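Local atomic coordinates of rhamnosidase B (Bacillus sp., PDB entry 2OKX), a protein that probably hydrolyses terminal alpha-L-rhamnosyl linkages in rhamnosides, with inversion at the anomeric carbon, as a member of glycoside hydrolase family 78. Residues R65-E70 and L601-G606; S100-L105 and V618-S623; A145-F150 and E572-V577. All coordinates share one frame; numbering follows the deposited sequence.

Contact 1: residues R65-E70 and L601-G606; sequences RSWPKE and LNLVPG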
loop_
_atom_site.group_PDB
_atom_site.type_symbol
_atom_site.label_atom_id
_atom_site.label_comp_id
_atom_site.label_asym_id
_atom_site.label_seq_id
_atom_site.Cartn_x
_atom_site.Cartn_y
_atom_site.Cartn_z
ATOM N N ARG A 65 -11.608 -3.447 -4.490
ATOM C CA ARG A 65 -11.527 -2.061 -4.938
ATOM C C ARG A 65 -12.123 -1.910 -6.334
ATOM O O ARG A 65 -11.897 -2.748 -7.213
ATOM C CB ARG A 65 -10.079 -1.557 -4.888
ATOM C CG ARG A 65 -9.109 -2.213 -5.857
ATOM C CD ARG A 65 -7.673 -1.948 -5.402
ATOM N NE ARG A 65 -7.343 -2.733 -4.210
ATOM C CZ ARG A 65 -6.326 -2.477 -3.394
ATOM N NH1 ARG A 65 -5.526 -1.445 -3.630
ATOM N NH2 ARG A 65 -6.098 -3.266 -2.345
ATOM N N SER A 66 -12.893 -0.843 -6.529
ATOM C CA SER A 66 -13.555 -0.601 -7.812
ATOM C C SER A 66 -13.581 0.852 -8.265
ATOM O O SER A 66 -13.337 1.771 -7.486
ATOM C CB SER A 66 -15.027 -1.033 -7.747
ATOM O OG SER A 66 -15.232 -2.207 -6.992
ATOM N N TRP A 67 -13.874 1.035 -9.551
ATOM C CA TRP A 67 -14.081 2.365 -10.110
ATOM C C TRP A 67 -15.593 2.397 -9.866
ATOM O O TRP A 67 -16.291 1.432 -10.193
ATOM C CB TRP A 67 -13.840 2.411 -11.625
ATOM C CG TRP A 67 -12.422 2.256 -12.076
ATOM C CD1 TRP A 67 -11.859 1.150 -12.652
ATOM C CD2 TRP A 67 -11.396 3.256 -12.042
ATOM N NE1 TRP A 67 -10.549 1.403 -12.982
ATOM C CE2 TRP A 67 -10.238 2.686 -12.619
ATOM C CE3 TRP A 67 -11.341 4.579 -11.580
ATOM C CZ2 TRP A 67 -9.039 3.394 -12.749
ATOM C CZ3 TRP A 67 -10.149 5.283 -11.709
ATOM C CH2 TRP A 67 -9.013 4.687 -12.291
ATOM N N PRO A 68 -16.118 3.471 -9.265
ATOM C CA PRO A 68 -17.565 3.510 -9.023
ATOM C C PRO A 68 -18.437 3.149 -10.233
ATOM O O PRO A 68 -19.535 2.618 -10.068
ATOM C CB PRO A 68 -17.785 4.938 -8.544
ATOM C CG PRO A 68 -16.531 5.193 -7.752
ATOM C CD PRO A 68 -15.448 4.634 -8.659
ATOM N N LYS A 69 -17.942 3.428 -11.436
ATOM C CA LYS A 69 -18.679 3.139 -12.667
ATOM C C LYS A 69 -18.923 1.635 -12.819
ATOM O O LYS A 69 -19.874 1.209 -13.478
ATOM C CB LYS A 69 -17.904 3.654 -13.885
ATOM C CG LYS A 69 -16.652 2.844 -14.196
ATOM C CD LYS A 69 -15.902 3.357 -15.421
ATOM C CE LYS A 69 -15.128 4.624 -15.121
ATOM N NZ LYS A 69 -14.219 4.986 -16.245
ATOM N N GLU A 70 -18.049 0.836 -12.215
ATOM C CA GLU A 70 -18.173 -0.615 -12.267
ATOM C C GLU A 70 -17.911 -1.147 -10.862
ATOM O O GLU A 70 -16.862 -1.738 -10.582
ATOM C CB GLU A 70 -17.179 -1.200 -13.274
ATOM C CG GLU A 70 -17.338 -0.622 -14.679
ATOM C CD GLU A 70 -16.506 -1.339 -15.725
ATOM O OE1 GLU A 70 -15.281 -1.481 -15.531
ATOM O OE2 GLU A 70 -17.079 -1.756 -16.755
ATOM N N LEU A 601 -4.875 -6.279 -14.549
ATOM C CA LEU A 601 -4.672 -5.781 -15.903
ATOM C C LEU A 601 -5.950 -5.134 -16.443
ATOM O O LEU A 601 -5.891 -4.131 -17.153
ATOM C CB LEU A 601 -4.233 -6.921 -16.826
ATOM C CG LEU A 601 -2.924 -7.631 -16.463
ATOM C CD1 LEU A 601 -2.658 -8.746 -17.461
ATOM C CD2 LEU A 601 -1.773 -6.641 -16.453
ATOM N N ASN A 602 -7.099 -5.708 -16.098
ATOM C CA ASN A 602 -8.388 -5.190 -16.554
ATOM C C ASN A 602 -8.792 -3.873 -15.889
ATOM O O ASN A 602 -9.581 -3.114 -16.448
ATOM C CB ASN A 602 -9.493 -6.231 -16.320
ATOM C CG ASN A 602 -9.443 -7.382 -17.316
ATOM O OD1 ASN A 602 -10.009 -8.449 -17.075
ATOM N ND2 ASN A 602 -8.777 -7.164 -18.443
ATOM N N LEU A 603 -8.260 -3.600 -14.701
ATOM C CA LEU A 603 -8.603 -2.367 -13.988
ATOM C C LEU A 603 -7.936 -1.116 -14.560
ATOM O O LEU A 603 -8.485 -0.014 -14.466
ATOM C CB LEU A 603 -8.235 -2.489 -12.503
ATOM C CG LEU A 603 -9.150 -3.321 -11.598
ATOM C CD1 LEU A 603 -8.515 -3.485 -10.214
ATOM C CD2 LEU A 603 -10.506 -2.632 -11.478
ATOM N N VAL A 604 -6.763 -1.285 -15.163
ATOM C CA VAL A 604 -6.021 -0.150 -15.703
ATOM C C VAL A 604 -6.745 0.677 -16.770
ATOM O O VAL A 604 -6.758 1.904 -16.694
ATOM C CB VAL A 604 -4.645 -0.604 -16.248
ATOM C CG1 VAL A 604 -3.879 0.591 -16.807
ATOM C CG2 VAL A 604 -3.843 -1.262 -15.123
ATOM N N PRO A 605 -7.351 0.024 -17.777
ATOM C CA PRO A 605 -8.055 0.785 -18.819
ATOM C C PRO A 605 -9.208 1.630 -18.278
ATOM O O PRO A 605 -9.714 2.519 -18.965
ATOM C CB PRO A 605 -8.535 -0.304 -19.776
ATOM C CG PRO A 605 -7.463 -1.348 -19.651
ATOM C CD PRO A 605 -7.253 -1.399 -18.150
ATOM N N GLY A 606 -9.622 1.346 -17.047
ATOM C CA GLY A 606 -10.707 2.093 -16.439
ATOM C C GLY A 606 -10.339 3.543 -16.170
ATOM O O GLY A 606 -11.210 4.363 -15.876
#
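W67 and G606 form the tight part of this contact. The indole turns its N-H edge to the backbone of 601-606: NE1 donates to L603 O at 2.9 Å, the acceptor lying in the ring plane and the N-H directed at a lone pair (N-H...O 163°). L603 O also accepts from G606 N at 3.1 Å, and two donors thus grip it. G606 lies over one ring face, its O 3.8 Å above the plane over the ring centre, and its lack of a side chain leaves room for the indole. L603 adds a lighter touch, its CD2 4.2 Å from W67 CD1. An alanine in place of W67 would probably cost L603 O one of its two donors and open a gap beneath G606. The solvent side is looser and polar: the K69 chain bends at chi3 (76°), turning CE back, and NZ donates to G606 O at 3.1 Å and also forms a salt bridge with D609. Around this pair, the turn W67-E70 links strand 57-62 to strand 70-77, with E70 touching strand 189-192, while the 3-10 segment that follows helix 595-603 rests on helix 627-644, V604 and P605 against W633.

Contact 2: residues S100-L105 and V618-S623; sequences SNFYYL and VPSAWS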
loop_
_atom_site.group_PDB
_atom_site.type_symbol
_atom_site.label_atom_id
_atom_site.label_comp_id
_atom_site.label_asym_id
_atom_site.label_seq_id
_atom_site.Cartn_x
_atom_site.Cartn_y
_atom_site.Cartn_z
ATOM N N SER A 100 -11.836 10.690 -0.780
ATOM C CA SER A 100 -11.199 9.872 -1.809
ATOM C C SER A 100 -9.772 9.492 -1.410
ATOM O O SER A 100 -9.130 10.205 -0.640
ATOM C CB SER A 100 -11.159 10.627 -3.146
ATOM O OG SER A 100 -12.461 10.871 -3.659
ATOM N N ASN A 101 -9.289 8.356 -1.916
ATOM C CA ASN A 101 -7.915 7.925 -1.653
ATOM C C ASN A 101 -7.368 7.167 -2.869
ATOM O O ASN A 101 -7.952 7.238 -3.951
ATOM C CB ASN A 101 -7.808 7.082 -0.365
ATOM C CG ASN A 101 -8.701 5.847 -0.370
ATOM O OD1 ASN A 101 -8.777 5.114 -1.357
ATOM N ND2 ASN A 101 -9.365 5.600 0.756
ATOM N N PHE A 102 -6.254 6.460 -2.699
ATOM C CA PHE A 102 -5.625 5.732 -3.805
ATOM C C PHE A 102 -6.286 4.407 -4.191
ATOM O O PHE A 102 -5.820 3.733 -5.110
ATOM C CB PHE A 102 -4.145 5.466 -3.499
ATOM C CG PHE A 102 -3.276 6.700 -3.466
ATOM C CD1 PHE A 102 -3.797 7.944 -3.115
ATOM C CD2 PHE A 102 -1.902 6.591 -3.674
ATOM C CE1 PHE A 102 -2.961 9.059 -2.961
ATOM C CE2 PHE A 102 -1.057 7.693 -3.523
ATOM C CZ PHE A 102 -1.589 8.933 -3.161
ATOM N N TYR A 103 -7.338 4.007 -3.479
ATOM C CA TYR A 103 -8.042 2.770 -3.817
ATOM C C TYR A 103 -9.550 2.887 -3.610
ATOM O O TYR A 103 -10.259 1.887 -3.468
ATOM C CB TYR A 103 -7.476 1.556 -3.048
ATOM C CG TYR A 103 -7.281 1.695 -1.543
ATOM C CD1 TYR A 103 -8.365 1.904 -0.684
ATOM C CD2 TYR A 103 -6.014 1.533 -0.974
ATOM C CE1 TYR A 103 -8.190 1.942 0.704
ATOM C CE2 TYR A 103 -5.829 1.567 0.409
ATOM C CZ TYR A 103 -6.922 1.769 1.243
ATOM O OH TYR A 103 -6.743 1.783 2.610
ATOM N N TYR A 104 -10.030 4.126 -3.625
ATOM C CA TYR A 104 -11.443 4.416 -3.445
ATOM C C TYR A 104 -11.767 5.824 -3.931
ATOM O O TYR A 104 -11.069 6.778 -3.595
ATOM C CB TYR A 104 -11.827 4.286 -1.964
ATOM C CG TYR A 104 -13.190 4.866 -1.640
ATOM C CD1 TYR A 104 -13.315 6.144 -1.094
ATOM C CD2 TYR A 104 -14.355 4.156 -1.927
ATOM C CE1 TYR A 104 -14.574 6.709 -0.845
ATOM C CE2 TYR A 104 -15.617 4.705 -1.684
ATOM C CZ TYR A 104 -15.718 5.982 -1.145
ATOM O OH TYR A 104 -16.961 6.524 -0.918
ATOM N N LEU A 105 -12.817 5.945 -4.738
ATOM C CA LEU A 105 -13.243 7.250 -5.236
ATOM C C LEU A 105 -14.533 7.603 -4.505
ATOM O O LEU A 105 -15.500 6.839 -4.533
ATOM C CB LEU A 105 -13.474 7.214 -6.752
ATOM C CG LEU A 105 -12.210 7.169 -7.623
ATOM C CD1 LEU A 105 -11.579 5.777 -7.574
ATOM C CD2 LEU A 105 -12.574 7.522 -9.055
ATOM N N VAL A 618 -4.340 2.289 -9.699
ATOM C CA VAL A 618 -5.794 2.269 -9.866
ATOM C C VAL A 618 -6.486 1.231 -8.972
ATOM O O VAL A 618 -5.834 0.328 -8.446
ATOM C CB VAL A 618 -6.164 1.922 -11.333
ATOM C CG1 VAL A 618 -5.523 2.912 -12.293
ATOM C CG2 VAL A 618 -5.700 0.497 -11.660
ATOM N N PRO A 619 -7.805 1.382 -8.743
ATOM C CA PRO A 619 -8.656 2.485 -9.214
ATOM C C PRO A 619 -8.398 3.581 -8.188
ATOM O O PRO A 619 -8.587 3.362 -6.990
ATOM C CB PRO A 619 -10.062 1.898 -9.128
ATOM C CG PRO A 619 -9.965 0.998 -7.932
ATOM C CD PRO A 619 -8.620 0.322 -8.119
ATOM N N SER A 620 -7.956 4.749 -8.649
ATOM C CA SER A 620 -7.594 5.815 -7.722
ATOM C C SER A 620 -8.079 7.221 -8.043
ATOM O O SER A 620 -8.380 7.550 -9.193
ATOM C CB SER A 620 -6.069 5.841 -7.581
ATOM O OG SER A 620 -5.629 6.955 -6.828
ATOM N N ALA A 621 -8.128 8.050 -7.002
ATOM C CA ALA A 621 -8.548 9.438 -7.135
ATOM C C ALA A 621 -7.331 10.327 -7.372
ATOM O O ALA A 621 -7.460 11.543 -7.491
ATOM C CB ALA A 621 -9.298 9.885 -5.882
ATOM N N TRP A 622 -6.143 9.728 -7.416
ATOM C CA TRP A 622 -4.934 10.503 -7.686
ATOM C C TRP A 622 -4.652 10.360 -9.176
ATOM O O TRP A 622 -4.188 9.314 -9.628
ATOM C CB TRP A 622 -3.722 9.996 -6.887
ATOM C CG TRP A 622 -2.431 10.739 -7.219
ATOM C CD1 TRP A 622 -2.322 11.974 -7.811
ATOM C CD2 TRP A 622 -1.084 10.316 -6.939
ATOM N NE1 TRP A 622 -1.001 12.340 -7.913
ATOM C CE2 TRP A 622 -0.219 11.344 -7.387
ATOM C CE3 TRP A 622 -0.525 9.171 -6.353
ATOM C CZ2 TRP A 622 1.177 11.261 -7.266
ATOM C CZ3 TRP A 622 0.865 9.087 -6.229
ATOM C CH2 TRP A 622 1.698 10.127 -6.685
ATOM N N SER A 623 -4.961 11.408 -9.932
ATOM C CA SER A 623 -4.737 11.400 -11.370
ATOM C C SER A 623 -3.251 11.622 -11.584
ATOM O O SER A 623 -2.781 12.760 -11.653
ATOM C CB SER A 623 -5.551 12.513 -12.038
ATOM O OG SER A 623 -5.457 12.437 -13.451
HETATM O O HOH W 1 -5.378 0.846 -5.588
#
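F102 meets S620 near the root of its side chain and W622 with its ring. CB lies 3.9 Å from S620 OG, and CG, set beside the backbone N and anti to the carbonyl carbon (chi1 -68°), passes the same oxygen. Further out, CD2 approaches W622 CE3, CE1 faces W622 CB, which stands over one face of the phenyl ring toward its rim, and CE2 comes within 3.2 Å of W622 CE3. At the tip, CZ is 3.4 Å from that same carbon. The rings cross obliquely, planes at 40° and centroids 5.0 Å apart, while H310 meets the indole edge-to-face.

Behind this aromatic pair the backbones are joined by A621 N donating to N101 O at 3.2 Å, and by a water that gives one hydrogen bond to F102 O and one to V618 O. Beyond the backbone bond the packing is close, S100 CB and A621 CB being only 3.4 Å apart. L105 lays CD1 near P619, which follows a cis peptide bond.

Each loop is braced by its own side chain: N101 OD1 accepts from Y103 N in an Asx turn, and S620 OG, also hydrogen-bonded to Q617 OE1, accepts from W622 N at 2.9 Å in an ST turn. The arrangement is thus an irregular loop-to-loop interdomain junction, setting the 100-105 loop of the N-terminal region against the helical glycosidase domain.

Contact 3: residues A145-F150 and E572-V577; sequences ACQQGF and EQVFWV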
loop_
_atom_site.group_PDB
_atom_site.type_symbol
_atom_site.label_atom_id
_atom_site.label_comp_id
_atom_site.label_asym_id
_atom_site.label_seq_id
_atom_site.Cartn_x
_atom_site.Cartn_y
_atom_site.Cartn_z
ATOM N N ALA A 145 -3.479 7.654 6.052
ATOM C CA ALA A 145 -2.419 8.071 5.144
ATOM C C ALA A 145 -3.056 8.688 3.913
ATOM O O ALA A 145 -4.253 8.505 3.670
ATOM C CB ALA A 145 -1.569 6.859 4.741
ATOM N N CYS A 146 -2.266 9.406 3.125
ATOM C CA CYS A 146 -2.814 10.019 1.922
ATOM C C CYS A 146 -3.381 8.948 0.997
ATOM O O CYS A 146 -4.297 9.214 0.219
ATOM C CB CYS A 146 -1.742 10.838 1.188
ATOM S SG CYS A 146 -0.339 9.894 0.515
ATOM N N GLN A 147 -2.856 7.728 1.107
ATOM C CA GLN A 147 -3.297 6.628 0.254
ATOM C C GLN A 147 -4.465 5.817 0.797
ATOM O O GLN A 147 -5.190 5.182 0.028
ATOM C CB GLN A 147 -2.141 5.639 -0.002
ATOM C CG GLN A 147 -0.828 6.252 -0.490
ATOM C CD GLN A 147 0.107 6.611 0.647
ATOM O OE1 GLN A 147 -0.289 6.607 1.813
ATOM N NE2 GLN A 147 1.355 6.935 0.312
ATOM N N GLN A 148 -4.667 5.848 2.109
ATOM C CA GLN A 148 -5.695 5.008 2.708
ATOM C C GLN A 148 -6.878 5.657 3.424
ATOM O O GLN A 148 -7.202 6.819 3.196
ATOM C CB GLN A 148 -4.995 4.021 3.645
ATOM C CG GLN A 148 -3.660 3.519 3.082
ATOM C CD GLN A 148 -3.262 2.170 3.646
ATOM O OE1 GLN A 148 -2.114 1.957 4.056
ATOM N NE2 GLN A 148 -4.209 1.247 3.665
ATOM N N GLY A 149 -7.523 4.874 4.287
ATOM C CA GLY A 149 -8.679 5.354 5.026
ATOM C C GLY A 149 -8.362 6.028 6.346
ATOM O O GLY A 149 -7.633 7.017 6.384
ATOM N N PHE A 150 -8.892 5.481 7.436
ATOM C CA PHE A 150 -8.684 6.065 8.760
ATOM C C PHE A 150 -8.294 5.057 9.836
ATOM O O PHE A 150 -8.726 3.904 9.805
ATOM C CB PHE A 150 -9.973 6.762 9.217
ATOM C CG PHE A 150 -10.434 7.860 8.301
ATOM C CD1 PHE A 150 -10.106 9.186 8.563
ATOM C CD2 PHE A 150 -11.191 7.568 7.173
ATOM C CE1 PHE A 150 -10.525 10.208 7.717
ATOM C CE2 PHE A 150 -11.616 8.584 6.315
ATOM C CZ PHE A 150 -11.282 9.905 6.589
ATOM N N GLU A 572 0.968 1.917 1.987
ATOM C CA GLU A 572 -0.061 2.192 0.988
ATOM C C GLU A 572 -1.163 1.173 0.683
ATOM O O GLU A 572 -2.339 1.548 0.628
ATOM C CB GLU A 572 0.635 2.598 -0.318
ATOM C CG GLU A 572 1.884 3.456 -0.082
ATOM C CD GLU A 572 2.362 4.187 -1.325
ATOM O OE1 GLU A 572 3.518 4.665 -1.326
ATOM O OE2 GLU A 572 1.584 4.300 -2.293
ATOM N N GLN A 573 -0.802 -0.094 0.473
ATOM C CA GLN A 573 -1.796 -1.120 0.142
ATOM C C GLN A 573 -2.482 -0.705 -1.165
ATOM O O GLN A 573 -3.673 -0.959 -1.375
ATOM C CB GLN A 573 -2.833 -1.248 1.266
ATOM C CG GLN A 573 -2.284 -1.845 2.565
ATOM C CD GLN A 573 -3.219 -1.652 3.755
ATOM O OE1 GLN A 573 -4.441 -1.700 3.618
ATOM N NE2 GLN A 573 -2.638 -1.452 4.935
ATOM N N VAL A 574 -1.703 -0.073 -2.039
ATOM C CA VAL A 574 -2.189 0.421 -3.328
ATOM C C VAL A 574 -1.750 -0.422 -4.522
ATOM O O VAL A 574 -0.611 -0.888 -4.582
ATOM C CB VAL A 574 -1.699 1.875 -3.566
ATOM C CG1 VAL A 574 -2.045 2.333 -4.983
ATOM C CG2 VAL A 574 -2.336 2.810 -2.546
ATOM N N PHE A 575 -2.658 -0.613 -5.477
ATOM C CA PHE A 575 -2.314 -1.357 -6.673
ATOM C C PHE A 575 -1.559 -0.430 -7.620
ATOM O O PHE A 575 -2.164 0.323 -8.393
ATOM C CB PHE A 575 -3.570 -1.912 -7.362
ATOM C CG PHE A 575 -3.339 -2.375 -8.783
ATOM C CD1 PHE A 575 -2.109 -2.901 -9.177
ATOM C CD2 PHE A 575 -4.356 -2.280 -9.728
ATOM C CE1 PHE A 575 -1.898 -3.321 -10.495
ATOM C CE2 PHE A 575 -4.159 -2.696 -11.045
ATOM C CZ PHE A 575 -2.926 -3.216 -11.430
ATOM N N TRP A 576 -0.234 -0.467 -7.533
ATOM C CA TRP A 576 0.605 0.330 -8.409
ATOM C C TRP A 576 0.903 -0.548 -9.616
ATOM O O TRP A 576 1.371 -1.679 -9.479
ATOM C CB TRP A 576 1.899 0.734 -7.706
ATOM C CG TRP A 576 1.756 1.938 -6.817
ATOM C CD1 TRP A 576 1.421 1.955 -5.490
ATOM C CD2 TRP A 576 2.013 3.298 -7.182
ATOM N NE1 TRP A 576 1.470 3.245 -5.005
ATOM C CE2 TRP A 576 1.833 4.086 -6.024
ATOM C CE3 TRP A 576 2.389 3.928 -8.378
ATOM C CZ2 TRP A 576 2.018 5.474 -6.025
ATOM C CZ3 TRP A 576 2.573 5.310 -8.379
ATOM C CH2 TRP A 576 2.389 6.065 -7.208
ATOM N N VAL A 577 0.616 -0.018 -10.798
ATOM C CA VAL A 577 0.793 -0.750 -12.043
ATOM C C VAL A 577 2.214 -1.223 -12.319
ATOM O O VAL A 577 2.429 -2.390 -12.646
ATOM C CB VAL A 577 0.293 0.099 -13.224
ATOM C CG1 VAL A 577 0.422 -0.676 -14.531
ATOM C CG2 VAL A 577 -1.158 0.499 -12.974
#
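Q147 and Q148 meet E572, Q573 and V574 in a buried, largely polar loop-to-loop contact near the centre of the molecule. It joins the N-terminal beta region to the glycosidase domain, whose helices form the alpha barrel of the six-hairpin glycosidases; 572-577 belongs to the connection between helices 544-559 and 577-590. Neither segment is a regular helix or strand, and contact is made by side chains lying against one another and against a carbonyl.

Q147 crosses the E572 side chain at a slant. Its CB sits 3.8 Å from V574 CG2, its CG is 3.6 Å from E572 OE2, and a bend at chi2 (91°) carries CD to 3.7 Å from E572 CG. The amide and carboxylate planes are then only 28° apart, although the two side chains cross each other.

Q148 works on the backbone side. Its CG is 3.4 Å from E572 O and its CD 3.2 Å from the same oxygen, and its amide stands across that of Q573, the two chains crossing at about a right angle. Q573 is itself tethered through NE2 to the carbonyls of P569 and R502, which fixes the surface that Q148 meets.

The carboxylate of E572 has partners of its own. OE1 forms a salt bridge with R858 and a hydrogen bond with a bound glycerol, probably from the crystallisation liquor, though such molecules often mark pockets. The other oxygen is held within 572-577: W576 NE1 donates to E572 OE2 at 2.9 Å (N-H...O 158°), the oxygen lying close to the indole plane while the N-H reaches it from above the carboxylate plane.

From the N terminus, the chain first supplies 65-70, 100-105 and 145-150, all in loops of the N-terminal beta region, and, after a gap of some 420 residues, their partners in the helical glycosidase domain: first 572-577, which meets 145-150, then 601-606 for 65-70 and 618-623 for 100-105. Contact 3 closes the innermost loop and is nested inside the loops of both contact 1 and contact 2. Those two cross, since 100-105 lies within the loop of contact 1 while 618-623 lies beyond it. In space the three are continuous: R65 and W67 pack on P619, R65 NH1 reaches Q573 O, and F102 N approaches Q147 O. Together they bind the beta-rich N-terminal part to the helical glycosidase domain.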